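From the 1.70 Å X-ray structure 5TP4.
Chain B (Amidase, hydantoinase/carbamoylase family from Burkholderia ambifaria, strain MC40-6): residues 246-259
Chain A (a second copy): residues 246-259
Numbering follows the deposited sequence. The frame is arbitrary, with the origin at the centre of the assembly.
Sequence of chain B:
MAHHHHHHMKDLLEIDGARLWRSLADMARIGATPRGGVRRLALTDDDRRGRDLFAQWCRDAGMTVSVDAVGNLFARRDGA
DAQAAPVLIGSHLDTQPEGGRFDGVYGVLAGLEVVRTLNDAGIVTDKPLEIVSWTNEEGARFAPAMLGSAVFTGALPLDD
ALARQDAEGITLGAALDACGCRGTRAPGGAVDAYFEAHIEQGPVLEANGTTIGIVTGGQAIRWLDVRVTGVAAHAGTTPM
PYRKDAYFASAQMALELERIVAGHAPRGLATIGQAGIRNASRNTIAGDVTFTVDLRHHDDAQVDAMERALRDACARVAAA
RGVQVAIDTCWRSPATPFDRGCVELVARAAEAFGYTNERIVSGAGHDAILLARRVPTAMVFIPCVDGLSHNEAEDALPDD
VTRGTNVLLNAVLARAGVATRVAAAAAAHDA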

# COMPACT_ATOMS: atom_id res chain seq x y z
N ALA B 246 3.71 11.74 -6.97
CA ALA B 246 4.65 10.92 -6.21
C ALA B 246 4.53 9.44 -6.54
O ALA B 246 5.48 8.69 -6.26
CB ALA B 246 4.44 11.13 -4.71
N TYR B 247 3.40 8.99 -7.11
CA TYR B 247 3.31 7.56 -7.38
C TYR B 247 3.96 7.20 -8.70
O TYR B 247 4.67 6.19 -8.78
CB TYR B 247 1.86 7.06 -7.33
CG TYR B 247 1.84 5.56 -7.54
CD1 TYR B 247 2.21 4.70 -6.50
CD2 TYR B 247 1.51 5.02 -8.77
CE1 TYR B 247 2.22 3.31 -6.70
CE2 TYR B 247 1.51 3.64 -8.97
CZ TYR B 247 1.87 2.81 -7.95
OH TYR B 247 1.87 1.44 -8.15
N PHE B 248 3.77 8.02 -9.74
CA PHE B 248 4.51 7.76 -10.98
C PHE B 248 6.00 7.88 -10.72
O PHE B 248 6.79 7.14 -11.32
CB PHE B 248 4.12 8.72 -12.12
CG PHE B 248 2.85 8.35 -12.86
CD1 PHE B 248 2.42 7.04 -12.98
CD2 PHE B 248 2.09 9.36 -13.47
CE1 PHE B 248 1.24 6.73 -13.70
CE2 PHE B 248 0.92 9.06 -14.17
CZ PHE B 248 0.50 7.75 -14.27
N ALA B 249 6.39 8.81 -9.84
CA ALA B 249 7.81 8.94 -9.49
C ALA B 249 8.31 7.68 -8.79
O ALA B 249 9.40 7.17 -9.11
CB ALA B 249 8.02 10.17 -8.60
N SER B 250 7.53 7.17 -7.84
CA SER B 250 7.93 5.97 -7.12
C SER B 250 8.03 4.79 -8.05
O SER B 250 8.85 3.89 -7.84
CB SER B 250 6.91 5.65 -6.02
OG SER B 250 6.97 6.63 -4.98
N ALA B 251 7.13 4.71 -9.04
CA ALA B 251 7.19 3.63 -10.00
C ALA B 251 8.46 3.69 -10.82
O ALA B 251 9.11 2.66 -11.04
CB ALA B 251 5.94 3.67 -10.90
N GLN B 252 8.86 4.89 -11.25
CA GLN B 252 10.12 4.97 -12.00
C GLN B 252 11.30 4.60 -11.12
O GLN B 252 12.25 3.96 -11.59
CB GLN B 252 10.33 6.36 -12.60
CG GLN B 252 11.55 6.33 -13.50
CD GLN B 252 11.78 7.61 -14.22
OE1 GLN B 252 11.08 8.59 -13.99
NE2 GLN B 252 12.76 7.62 -15.11
N MET B 253 11.26 5.00 -9.85
CA MET B 253 12.36 4.63 -8.97
C MET B 253 12.44 3.11 -8.82
O MET B 253 13.54 2.55 -8.72
CB MET B 253 12.21 5.28 -7.61
CG MET B 253 12.31 6.79 -7.65
SD MET B 253 11.91 7.50 -6.02
CE MET B 253 11.73 9.23 -6.45
N ALA B 254 11.29 2.44 -8.76
CA ALA B 254 11.31 0.98 -8.68
C ALA B 254 12.02 0.38 -9.88
O ALA B 254 12.78 -0.59 -9.74
CB ALA B 254 9.88 0.43 -8.57
N LEU B 255 11.77 0.92 -11.07
CA LEU B 255 12.40 0.35 -12.25
C LEU B 255 13.89 0.72 -12.31
O LEU B 255 14.70 -0.05 -12.85
CB LEU B 255 11.63 0.79 -13.50
CG LEU B 255 10.16 0.27 -13.57
CD1 LEU B 255 9.56 0.43 -14.97
CD2 LEU B 255 10.05 -1.21 -13.14
N GLU B 256 14.27 1.87 -11.73
CA GLU B 256 15.70 2.16 -11.56
C GLU B 256 16.33 1.13 -10.64
O GLU B 256 17.45 0.68 -10.89
CB GLU B 256 15.91 3.55 -10.97
CG GLU B 256 15.47 4.69 -11.85
CD GLU B 256 16.37 4.91 -13.05
OE1 GLU B 256 17.58 4.58 -12.99
OE2 GLU B 256 15.85 5.45 -14.06
N LEU B 257 15.64 0.76 -9.58
CA LEU B 257 16.17 -0.25 -8.68
C LEU B 257 16.35 -1.57 -9.41
O LEU B 257 17.39 -2.24 -9.25
CB LEU B 257 15.24 -0.41 -7.48
CG LEU B 257 15.61 -1.55 -6.53
CD1 LEU B 257 17.05 -1.32 -6.03
CD2 LEU B 257 14.61 -1.65 -5.35
N GLU B 258 15.36 -1.96 -10.22
CA GLU B 258 15.50 -3.18 -11.01
C GLU B 258 16.73 -3.13 -11.90
O GLU B 258 17.46 -4.13 -12.02
CB GLU B 258 14.22 -3.39 -11.84
CG GLU B 258 14.01 -4.80 -12.24
CD GLU B 258 12.63 -5.00 -12.84
OE1 GLU B 258 12.08 -4.04 -13.43
OE2 GLU B 258 12.09 -6.11 -12.68
N ARG B 259 17.01 -1.98 -12.51
CA ARG B 259 18.19 -1.85 -13.37
C ARG B 259 19.48 -1.94 -12.56
O ARG B 259 20.44 -2.59 -12.98
CB ARG B 259 18.14 -0.55 -14.16
CG ARG B 259 19.47 -0.22 -14.84
CD ARG B 259 19.54 1.22 -15.36
NE ARG B 259 19.39 2.20 -14.29
CZ ARG B 259 20.37 2.58 -13.47
NH1 ARG B 259 21.58 2.06 -13.62
NH2 ARG B 259 20.15 3.48 -12.52
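Chain A 246-259: AYFASAQMALELER

How does the chain A helix lie on the chain B helix? Residues 246-259 of chain A form a continuous α-helix, as do the same residues of chain B, with the backbone N-H groups of residues 250-259 hydrogen-bonded to the carbonyls four residues back. The two N-to-C directions differ by 125°, with a signed crossing angle of -125°, so the helices run obliquely against each other, nearer antiparallel than parallel. Their axes approach to 8.4 Å. The register is symmetric: Ala B251 CA lies 4.4 Å from Ala A251 CA, while Phe B248 CA and Ala A254 CA are 6.5 Å apart, as are Ala B254 CA and Phe A248 CA.

What lets the backbones come so close at the crossing? Alanines do, because each presents only a methyl group to the other helix. Ala B251 CB is 4.0 Å from Ala A251 CB and 3.9 Å from Ala A254 CB, and Ala B254 CB is 3.8 Å from Ala A251 CB. These small side chains leave room beside them, and Ala B251 itself helps line the hollow taken by a longer side chain.

Which bumps fill those hollows? Leu A255 is a knob that sits among Phe B248, Ala B251, Gln B252 and Leu B255. Leu A255 CD2 lies 3.8 Å from Phe B248 O and 4.0 Å from Ala B251 CB, while Leu A255 CD1 reaches 3.8 Å from Gln B252 CA. Leu B255 enters the matching hole in chain A, and the two knobs meet where Leu B255 CD1 and Leu A255 CD1 are 3.5 Å apart.

How are the large rings accommodated? Phe A248 reaches along chain B so that its CE1 lies 3.2 Å from Ala B254 O, its CD1 is 4.1 Å from Ala B254 CB, and Leu B257 CD2 stands at the ring edge, 4.2 Å from Phe A248 CZ. Glu B258 covers one face in a CH-pi contact, its CB 4.2 Å from the Phe A248 ring centroid. Phe B248 is held likewise by Ala A254, Leu A257 and Glu A258, whose CB is 4.1 Å from the Phe B248 centroid.

Does anything polar join the helices? No direct hydrogen bond crosses between them; the 802 Å² they bury is chiefly a matter of packing. Tyr A247 CE2 is 3.9 Å from Ala B254 CB, and the O of water 1 lies 2.8 Å from Tyr A247 OH and donates to Ser B250 O at 2.7 Å. The O of water 2 lies 2.8 Å from both Tyr B247 OH and Ser A250 O.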

# COMPACT_ATOMS: atom_id res chain seq x y z
N ALA A 246 5.08 -8.98 -8.29
CA ALA A 246 3.90 -8.22 -8.68
C ALA A 246 4.09 -6.72 -8.52
O ALA A 246 3.35 -5.96 -9.15
CB ALA A 246 2.67 -8.66 -7.88
N TYR A 247 5.06 -6.27 -7.71
CA TYR A 247 5.23 -4.83 -7.52
C TYR A 247 6.07 -4.22 -8.64
O TYR A 247 5.72 -3.17 -9.19
CB TYR A 247 5.84 -4.52 -6.15
CG TYR A 247 5.91 -3.03 -5.96
CD1 TYR A 247 4.75 -2.31 -5.67
CD2 TYR A 247 7.09 -2.33 -6.20
CE1 TYR A 247 4.79 -0.92 -5.55
CE2 TYR A 247 7.13 -0.95 -6.10
CZ TYR A 247 5.98 -0.26 -5.77
OH TYR A 247 6.01 1.11 -5.65
N PHE A 248 7.18 -4.86 -9.01
CA PHE A 248 7.90 -4.37 -10.17
C PHE A 248 6.98 -4.39 -11.39
O PHE A 248 7.04 -3.49 -12.24
CB PHE A 248 9.16 -5.20 -10.45
CG PHE A 248 10.37 -4.83 -9.59
CD1 PHE A 248 10.55 -3.56 -9.09
CD2 PHE A 248 11.34 -5.80 -9.34
CE1 PHE A 248 11.70 -3.25 -8.32
CE2 PHE A 248 12.47 -5.50 -8.57
CZ PHE A 248 12.64 -4.23 -8.06
N ALA A 249 6.12 -5.40 -11.48
CA ALA A 249 5.18 -5.46 -12.59
C ALA A 249 4.23 -4.27 -12.55
O ALA A 249 3.97 -3.63 -13.59
CB ALA A 249 4.40 -6.78 -12.58
N SER A 250 3.68 -3.98 -11.38
CA SER A 250 2.75 -2.86 -11.26
C SER A 250 3.45 -1.54 -11.55
O SER A 250 2.85 -0.62 -12.13
CB SER A 250 2.14 -2.83 -9.86
OG SER A 250 1.34 -3.97 -9.59
N ALA A 251 4.71 -1.41 -11.14
CA ALA A 251 5.45 -0.19 -11.45
C ALA A 251 5.59 -0.02 -12.96
O ALA A 251 5.39 1.08 -13.50
CB ALA A 251 6.83 -0.22 -10.76
N GLN A 252 5.88 -1.10 -13.67
CA GLN A 252 6.00 -0.96 -15.12
C GLN A 252 4.65 -0.63 -15.74
O GLN A 252 4.58 0.15 -16.70
CB GLN A 252 6.59 -2.21 -15.76
CG GLN A 252 6.82 -1.95 -17.24
CD GLN A 252 7.48 -3.07 -17.97
OE1 GLN A 252 7.76 -4.13 -17.41
NE2 GLN A 252 7.75 -2.85 -19.26
N MET A 253 3.57 -1.21 -15.21
CA MET A 253 2.25 -0.87 -15.74
C MET A 253 1.96 0.61 -15.54
O MET A 253 1.36 1.25 -16.41
CB MET A 253 1.18 -1.72 -15.07
CG MET A 253 1.31 -3.19 -15.43
SD MET A 253 0.15 -4.21 -14.51
CE MET A 253 0.79 -5.85 -14.88
N ALA A 254 2.39 1.16 -14.42
CA ALA A 254 2.14 2.58 -14.16
C ALA A 254 2.84 3.44 -15.19
O ALA A 254 2.30 4.45 -15.65
CB ALA A 254 2.61 2.94 -12.74
N LEU A 255 4.05 3.05 -15.58
CA LEU A 255 4.76 3.84 -16.57
C LEU A 255 4.18 3.62 -17.97
O LEU A 255 4.18 4.56 -18.78
CB LEU A 255 6.25 3.53 -16.48
CG LEU A 255 6.87 3.83 -15.09
CD1 LEU A 255 8.38 3.67 -15.12
CD2 LEU A 255 6.53 5.24 -14.55
N GLU A 256 3.64 2.43 -18.25
CA GLU A 256 2.87 2.26 -19.48
C GLU A 256 1.67 3.19 -19.50
O GLU A 256 1.34 3.76 -20.55
CB GLU A 256 2.40 0.81 -19.62
CG GLU A 256 3.54 -0.20 -19.75
CD GLU A 256 4.18 -0.19 -21.13
OE1 GLU A 256 3.52 0.25 -22.10
OE2 GLU A 256 5.33 -0.65 -21.23
N LEU A 257 0.97 3.31 -18.38
CA LEU A 257 -0.16 4.21 -18.30
C LEU A 257 0.27 5.64 -18.56
O LEU A 257 -0.37 6.36 -19.33
CB LEU A 257 -0.84 4.11 -16.93
CG LEU A 257 -1.95 5.12 -16.64
CD1 LEU A 257 -3.07 4.99 -17.69
CD2 LEU A 257 -2.52 4.90 -15.24
N GLU A 258 1.37 6.07 -17.92
CA GLU A 258 1.89 7.41 -18.17
C GLU A 258 2.12 7.65 -19.66
O GLU A 258 1.73 8.69 -20.19
CB GLU A 258 3.17 7.63 -17.36
CG GLU A 258 3.64 9.05 -17.31
CD GLU A 258 4.75 9.20 -16.27
OE1 GLU A 258 5.52 8.24 -16.08
OE2 GLU A 258 4.82 10.28 -15.66
N ARG A 259 2.69 6.65 -20.37
CA ARG A 259 2.97 6.78 -21.80
C ARG A 259 1.68 6.85 -22.62
O ARG A 259 1.59 7.64 -23.56
CB ARG A 259 3.83 5.60 -22.28
CG ARG A 259 3.96 5.51 -23.80
CD ARG A 259 4.54 4.17 -24.30
NE ARG A 259 3.69 3.03 -23.95
CZ ARG A 259 2.56 2.70 -24.57
NH1 ARG A 259 2.12 3.43 -25.58
NH2 ARG A 259 1.86 1.64 -24.17
O HOH W 1 8.54 2.22 -5.72
O HOH W 2 0.85 0.69 -10.64